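Local coordinates for tyrocidine synthase 2 (Brevibacillus parabrevis, PDB 6TA8), which is a nonribosomal peptide synthetase component, represented here by a segment that contains its condensation domain, at residues D106-N118 / G142-D154. Numbering follows the deposited sequence.
Sequences DERFRFYSYDLKN and GPLVHVALFATKD
The parallel pair formed by strands 110-115 and 145-152 is a worked example of the beta-alpha-beta crossover: R110 lies beside H146 and Y114 beside F150, while helix 122-134 carries the chain from one strand to the next. The short strand axes run nearly parallel, 12° apart in direction. R110 donates its N-H to V145 O and receives V147 N at its O (2.8 Å). Y112 N goes to V147 O and Y112 O takes L149 N; Y114 does the same with L149 O and A151 N, and a weak bond from L116 N to A151 O ends the ladder.

On the face turned to the helix, the extended R110 side chain runs along the imidazole of H146. Its CB sits over one ring face, 3.9 Å from the centroid, a CH-pi contact, and R110 CD reaches H146 NE2 at 3.5 Å. That nitrogen is already engaged by S136 O. R110 NE donates a bent bond (133°) to Y112 OH (3.0 Å), close to the guanidinium plane. Farther along, the rings of Y114 and F150 point the same way with planes only 6° apart, but are displaced along their planes, so this is no full stack; Y114 CD2 and F150 CE1 touch at 3.5 Å. Near-identical first and second torsions, with CG anti to the carbonyl carbon, turn the rings alike.

On the opposite face, F111 CZ reaches L149 CB, and F109, just before the strand, puts CD2 against V147 CG2 (4.0 Å), both phenylalanines facing helix 69-82. Strand 110-115 is outermost in its mixed sheet, placing this beta-alpha-beta unit at the edge of one of the two chloramphenicol acetyltransferase-like lobes of a condensation domain.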
loop_
_atom_site.group_PDB
_atom_site.type_symbol
_atom_site.label_atom_id
_atom_site.label_comp_id
_atom_site.label_asym_id
_atom_site.label_seq_id
_atom_site.Cartn_x
_atom_site.Cartn_y
_atom_site.Cartn_z
ATOM N N ASP A 106 17.888 -15.657 -15.209
ATOM C CA ASP A 106 16.698 -15.517 -16.029
ATOM C C ASP A 106 16.521 -14.064 -16.458
ATOM O O ASP A 106 17.338 -13.191 -16.158
ATOM C CB ASP A 106 15.466 -16.016 -15.273
ATOM C CG ASP A 106 15.467 -17.516 -15.088
ATOM O OD1 ASP A 106 16.510 -18.062 -14.669
ATOM O OD2 ASP A 106 14.426 -18.148 -15.360
ATOM N N GLU A 107 15.430 -13.807 -17.176
ATOM C CA GLU A 107 15.115 -12.450 -17.595
ATOM C C GLU A 107 14.728 -11.604 -16.390
ATOM O O GLU A 107 14.005 -12.056 -15.497
ATOM C CB GLU A 107 13.983 -12.457 -18.621
ATOM C CG GLU A 107 14.158 -11.435 -19.731
ATOM C CD GLU A 107 13.112 -11.572 -20.819
ATOM O OE1 GLU A 107 11.905 -11.526 -20.498
ATOM O OE2 GLU A 107 13.495 -11.730 -21.998
ATOM N N ARG A 108 15.213 -10.365 -16.372
ATOM C CA ARG A 108 15.021 -9.491 -15.225
ATOM C C ARG A 108 13.739 -8.674 -15.299
ATOM O O ARG A 108 13.236 -8.249 -14.252
ATOM C CB ARG A 108 16.230 -8.561 -15.078
ATOM C CG ARG A 108 17.546 -9.318 -14.989
ATOM C CD ARG A 108 18.740 -8.396 -14.835
ATOM N NE ARG A 108 19.990 -9.149 -14.785
ATOM C CZ ARG A 108 21.189 -8.600 -14.626
ATOM N NH1 ARG A 108 21.307 -7.285 -14.501
ATOM N NH2 ARG A 108 22.271 -9.366 -14.593
ATOM N N PHE A 109 13.195 -8.456 -16.495
ATOM C CA PHE A 109 11.947 -7.719 -16.650
ATOM C C PHE A 109 11.425 -7.927 -18.064
ATOM O O PHE A 109 12.178 -8.271 -18.980
ATOM C CB PHE A 109 12.126 -6.224 -16.355
ATOM C CG PHE A 109 13.090 -5.530 -17.276
ATOM C CD1 PHE A 109 14.457 -5.650 -17.092
ATOM C CD2 PHE A 109 12.627 -4.745 -18.320
ATOM C CE1 PHE A 109 15.345 -5.012 -17.935
ATOM C CE2 PHE A 109 13.510 -4.103 -19.167
ATOM C CZ PHE A 109 14.871 -4.236 -18.973
ATOM N N ARG A 110 10.122 -7.715 -18.226
ATOM C CA ARG A 110 9.459 -7.817 -19.518
ATOM C C ARG A 110 9.217 -6.418 -20.071
ATOM O O ARG A 110 8.632 -5.570 -19.389
ATOM C CB ARG A 110 8.138 -8.578 -19.395
ATOM C CG ARG A 110 7.554 -9.025 -20.725
ATOM C CD ARG A 110 6.402 -9.993 -20.521
ATOM N NE ARG A 110 5.852 -10.466 -21.788
ATOM C CZ ARG A 110 6.221 -11.593 -22.388
ATOM N NH1 ARG A 110 7.142 -12.370 -21.836
ATOM N NH2 ARG A 110 5.667 -11.945 -23.541
ATOM N N PHE A 111 9.665 -6.185 -21.301
ATOM C CA PHE A 111 9.631 -4.866 -21.917
ATOM C C PHE A 111 8.602 -4.822 -23.039
ATOM O O PHE A 111 8.422 -5.800 -23.772
ATOM C CB PHE A 111 11.009 -4.485 -22.463
ATOM C CG PHE A 111 11.132 -3.036 -22.838
ATOM C CD1 PHE A 111 11.351 -2.073 -21.867
ATOM C CD2 PHE A 111 11.029 -2.637 -24.160
ATOM C CE1 PHE A 111 11.466 -0.738 -22.209
ATOM C CE2 PHE A 111 11.142 -1.304 -24.508
ATOM C CZ PHE A 111 11.360 -0.353 -23.530
ATOM N N TYR A 112 7.931 -3.678 -23.166
ATOM C CA TYR A 112 6.951 -3.436 -24.217
ATOM C C TYR A 112 7.258 -2.095 -24.864
ATOM O O TYR A 112 7.480 -1.103 -24.163
ATOM C CB TYR A 112 5.520 -3.437 -23.664
ATOM C CG TYR A 112 5.057 -4.760 -23.096
ATOM C CD1 TYR A 112 5.466 -5.179 -21.835
ATOM C CD2 TYR A 112 4.198 -5.583 -23.811
ATOM C CE1 TYR A 112 5.042 -6.384 -21.309
ATOM C CE2 TYR A 112 3.766 -6.791 -23.292
ATOM C CZ TYR A 112 4.191 -7.186 -22.041
ATOM O OH TYR A 112 3.766 -8.386 -21.519
ATOM N N SER A 113 7.265 -2.063 -26.195
ATOM C CA SER A 113 7.582 -0.856 -26.949
ATOM C C SER A 113 6.491 -0.614 -27.980
ATOM O O SER A 113 6.244 -1.470 -28.837
ATOM C CB SER A 113 8.948 -0.971 -27.629
ATOM O OG SER A 113 9.291 0.235 -28.287
ATOM N N TYR A 114 5.846 0.550 -27.903
ATOM C CA TYR A 114 4.772 0.916 -28.816
ATOM C C TYR A 114 5.069 2.277 -29.427
ATOM O O TYR A 114 5.458 3.208 -28.715
ATOM C CB TYR A 114 3.418 0.939 -28.099
ATOM C CG TYR A 114 3.017 -0.398 -27.521
ATOM C CD1 TYR A 114 2.365 -1.345 -28.299
ATOM C CD2 TYR A 114 3.295 -0.715 -26.198
ATOM C CE1 TYR A 114 1.998 -2.570 -27.776
ATOM C CE2 TYR A 114 2.931 -1.936 -25.665
ATOM C CZ TYR A 114 2.284 -2.860 -26.457
ATOM O OH TYR A 114 1.923 -4.077 -25.928
ATOM N N ASP A 115 4.881 2.386 -30.738
ATOM C CA ASP A 115 5.122 3.617 -31.487
ATOM C C ASP A 115 3.764 4.167 -31.921
ATOM O O ASP A 115 3.283 3.884 -33.020
ATOM C CB ASP A 115 6.038 3.356 -32.683
ATOM C CG ASP A 115 6.309 4.608 -33.498
ATOM O OD1 ASP A 115 6.156 5.722 -32.957
ATOM O OD2 ASP A 115 6.679 4.475 -34.685
ATOM N N LEU A 116 3.148 4.963 -31.046
ATOM C CA LEU A 116 1.840 5.554 -31.300
ATOM C C LEU A 116 1.936 7.025 -31.693
ATOM O O LEU A 116 1.022 7.806 -31.406
ATOM C CB LEU A 116 0.940 5.391 -30.075
ATOM C CG LEU A 116 0.785 3.975 -29.514
ATOM C CD1 LEU A 116 0.223 4.020 -28.103
ATOM C CD2 LEU A 116 -0.099 3.129 -30.416
ATOM N N LYS A 117 3.030 7.419 -32.351
ATOM C CA LYS A 117 3.217 8.818 -32.719
ATOM C C LYS A 117 2.275 9.264 -33.829
ATOM O O LYS A 117 2.073 10.471 -34.002
ATOM C CB LYS A 117 4.667 9.061 -33.141
ATOM C CG LYS A 117 5.690 8.753 -32.061
ATOM C CD LYS A 117 7.098 9.082 -32.526
ATOM C CE LYS A 117 8.139 8.270 -31.772
ATOM N NZ LYS A 117 8.202 6.861 -32.250
ATOM N N ASN A 118 1.696 8.329 -34.582
ATOM C CA ASN A 118 0.795 8.655 -35.677
ATOM C C ASN A 118 -0.644 8.234 -35.416
ATOM O O ASN A 118 -1.513 8.490 -36.257
ATOM C CB ASN A 118 1.284 8.005 -36.978
ATOM C CG ASN A 118 2.489 8.712 -37.568
ATOM O OD1 ASN A 118 2.811 9.839 -37.191
ATOM N ND2 ASN A 118 3.159 8.053 -38.506
ATOM N N GLY A 142 7.987 -15.884 -13.624
ATOM C CA GLY A 142 8.409 -14.508 -13.723
ATOM C C GLY A 142 8.505 -14.045 -15.163
ATOM O O GLY A 142 8.167 -14.777 -16.099
ATOM N N PRO A 143 8.970 -12.803 -15.370
ATOM C CA PRO A 143 9.336 -11.868 -14.304
ATOM C C PRO A 143 8.139 -11.085 -13.769
ATOM O O PRO A 143 7.122 -10.973 -14.453
ATOM C CB PRO A 143 10.331 -10.936 -14.994
ATOM C CG PRO A 143 9.865 -10.903 -16.409
ATOM C CD PRO A 143 9.301 -12.273 -16.705
ATOM N N LEU A 144 8.263 -10.549 -12.558
ATOM C CA LEU A 144 7.183 -9.803 -11.927
ATOM C C LEU A 144 7.179 -8.327 -12.298
ATOM O O LEU A 144 6.275 -7.600 -11.873
ATOM C CB LEU A 144 7.262 -9.947 -10.405
ATOM C CG LEU A 144 7.153 -11.370 -9.854
ATOM C CD1 LEU A 144 7.133 -11.355 -8.334
ATOM C CD2 LEU A 144 5.918 -12.062 -10.404
ATOM N N VAL A 145 8.151 -7.867 -13.082
ATOM C CA VAL A 145 8.265 -6.464 -13.469
ATOM C C VAL A 145 7.959 -6.349 -14.958
ATOM O O VAL A 145 8.618 -6.991 -15.786
ATOM C CB VAL A 145 9.657 -5.901 -13.150
ATOM C CG1 VAL A 145 9.726 -4.424 -13.502
ATOM C CG2 VAL A 145 9.995 -6.124 -11.684
ATOM N N HIS A 146 6.964 -5.531 -15.295
ATOM C CA HIS A 146 6.591 -5.254 -16.678
ATOM C C HIS A 146 6.792 -3.770 -16.948
ATOM O O HIS A 146 6.223 -2.926 -16.246
ATOM C CB HIS A 146 5.139 -5.654 -16.953
ATOM C CG HIS A 146 4.945 -7.124 -17.162
ATOM N ND1 HIS A 146 5.678 -8.076 -16.487
ATOM C CD2 HIS A 146 4.096 -7.805 -17.967
ATOM C CE1 HIS A 146 5.292 -9.279 -16.871
ATOM N NE2 HIS A 146 4.332 -9.143 -17.767
ATOM N N VAL A 147 7.596 -3.452 -17.959
ATOM C CA VAL A 147 7.880 -2.075 -18.345
ATOM C C VAL A 147 7.348 -1.854 -19.754
ATOM O O VAL A 147 7.658 -2.628 -20.667
ATOM C CB VAL A 147 9.385 -1.761 -18.272
ATOM C CG1 VAL A 147 9.632 -0.281 -18.515
ATOM C CG2 VAL A 147 9.951 -2.184 -16.924
ATOM N N ALA A 148 6.547 -0.805 -19.928
ATOM C CA ALA A 148 5.930 -0.499 -21.211
ATOM C C ALA A 148 6.197 0.953 -21.568
ATOM O O ALA A 148 5.960 1.850 -20.753
ATOM C CB ALA A 148 4.424 -0.768 -21.181
ATOM N N LEU A 149 6.685 1.180 -22.785
ATOM C CA LEU A 149 6.984 2.515 -23.284
ATOM C C LEU A 149 6.007 2.850 -24.404
ATOM O O LEU A 149 5.952 2.143 -25.416
ATOM C CB LEU A 149 8.428 2.602 -23.781
ATOM C CG LEU A 149 8.841 3.913 -24.454
ATOM C CD1 LEU A 149 8.668 5.088 -23.503
ATOM C CD2 LEU A 149 10.276 3.827 -24.952
ATOM N N PHE A 150 5.239 3.920 -24.218
ATOM C CA PHE A 150 4.261 4.381 -25.198
ATOM C C PHE A 150 4.735 5.717 -25.756
ATOM O O PHE A 150 4.670 6.741 -25.068
ATOM C CB PHE A 150 2.873 4.509 -24.573
ATOM C CG PHE A 150 2.380 3.247 -23.922
ATOM C CD1 PHE A 150 1.710 2.286 -24.661
ATOM C CD2 PHE A 150 2.582 3.026 -22.569
ATOM C CE1 PHE A 150 1.254 1.127 -24.064
ATOM C CE2 PHE A 150 2.127 1.869 -21.967
ATOM C CZ PHE A 150 1.464 0.918 -22.715
ATOM N N ALA A 151 5.210 5.704 -26.998
ATOM C CA ALA A 151 5.702 6.909 -27.655
ATOM C C ALA A 151 4.581 7.532 -28.478
ATOM O O ALA A 151 4.078 6.911 -29.420
ATOM C CB ALA A 151 6.905 6.587 -28.542
ATOM N N THR A 152 4.195 8.752 -28.124
ATOM C CA THR A 152 3.176 9.505 -28.843
ATOM C C THR A 152 3.784 10.794 -29.387
ATOM O O THR A 152 4.982 11.053 -29.247
ATOM C CB THR A 152 1.974 9.808 -27.942
ATOM O OG1 THR A 152 2.417 10.484 -26.759
ATOM C CG2 THR A 152 1.262 8.521 -27.552
ATOM N N LYS A 153 2.939 11.611 -30.018
ATOM C CA LYS A 153 3.413 12.856 -30.606
ATOM C C LYS A 153 3.692 13.926 -29.558
ATOM O O LYS A 153 4.387 14.902 -29.859
ATOM C CB LYS A 153 2.397 13.378 -31.623
ATOM C CG LYS A 153 0.990 13.533 -31.069
ATOM C CD LYS A 153 -0.008 13.860 -32.169
ATOM C CE LYS A 153 -1.423 13.955 -31.620
ATOM N NZ LYS A 153 -2.416 14.211 -32.699
ATOM N N ASP A 154 3.174 13.765 -28.340
ATOM C CA ASP A 154 3.341 14.748 -27.277
ATOM C C ASP A 154 4.215 14.222 -26.140
ATOM O O ASP A 154 4.015 14.584 -24.979
ATOM C CB ASP A 154 1.980 15.187 -26.740
ATOM C CG ASP A 154 1.111 14.017 -26.322
ATOM O OD1 ASP A 154 1.452 12.865 -26.664
ATOM O OD2 ASP A 154 0.085 14.250 -25.648
#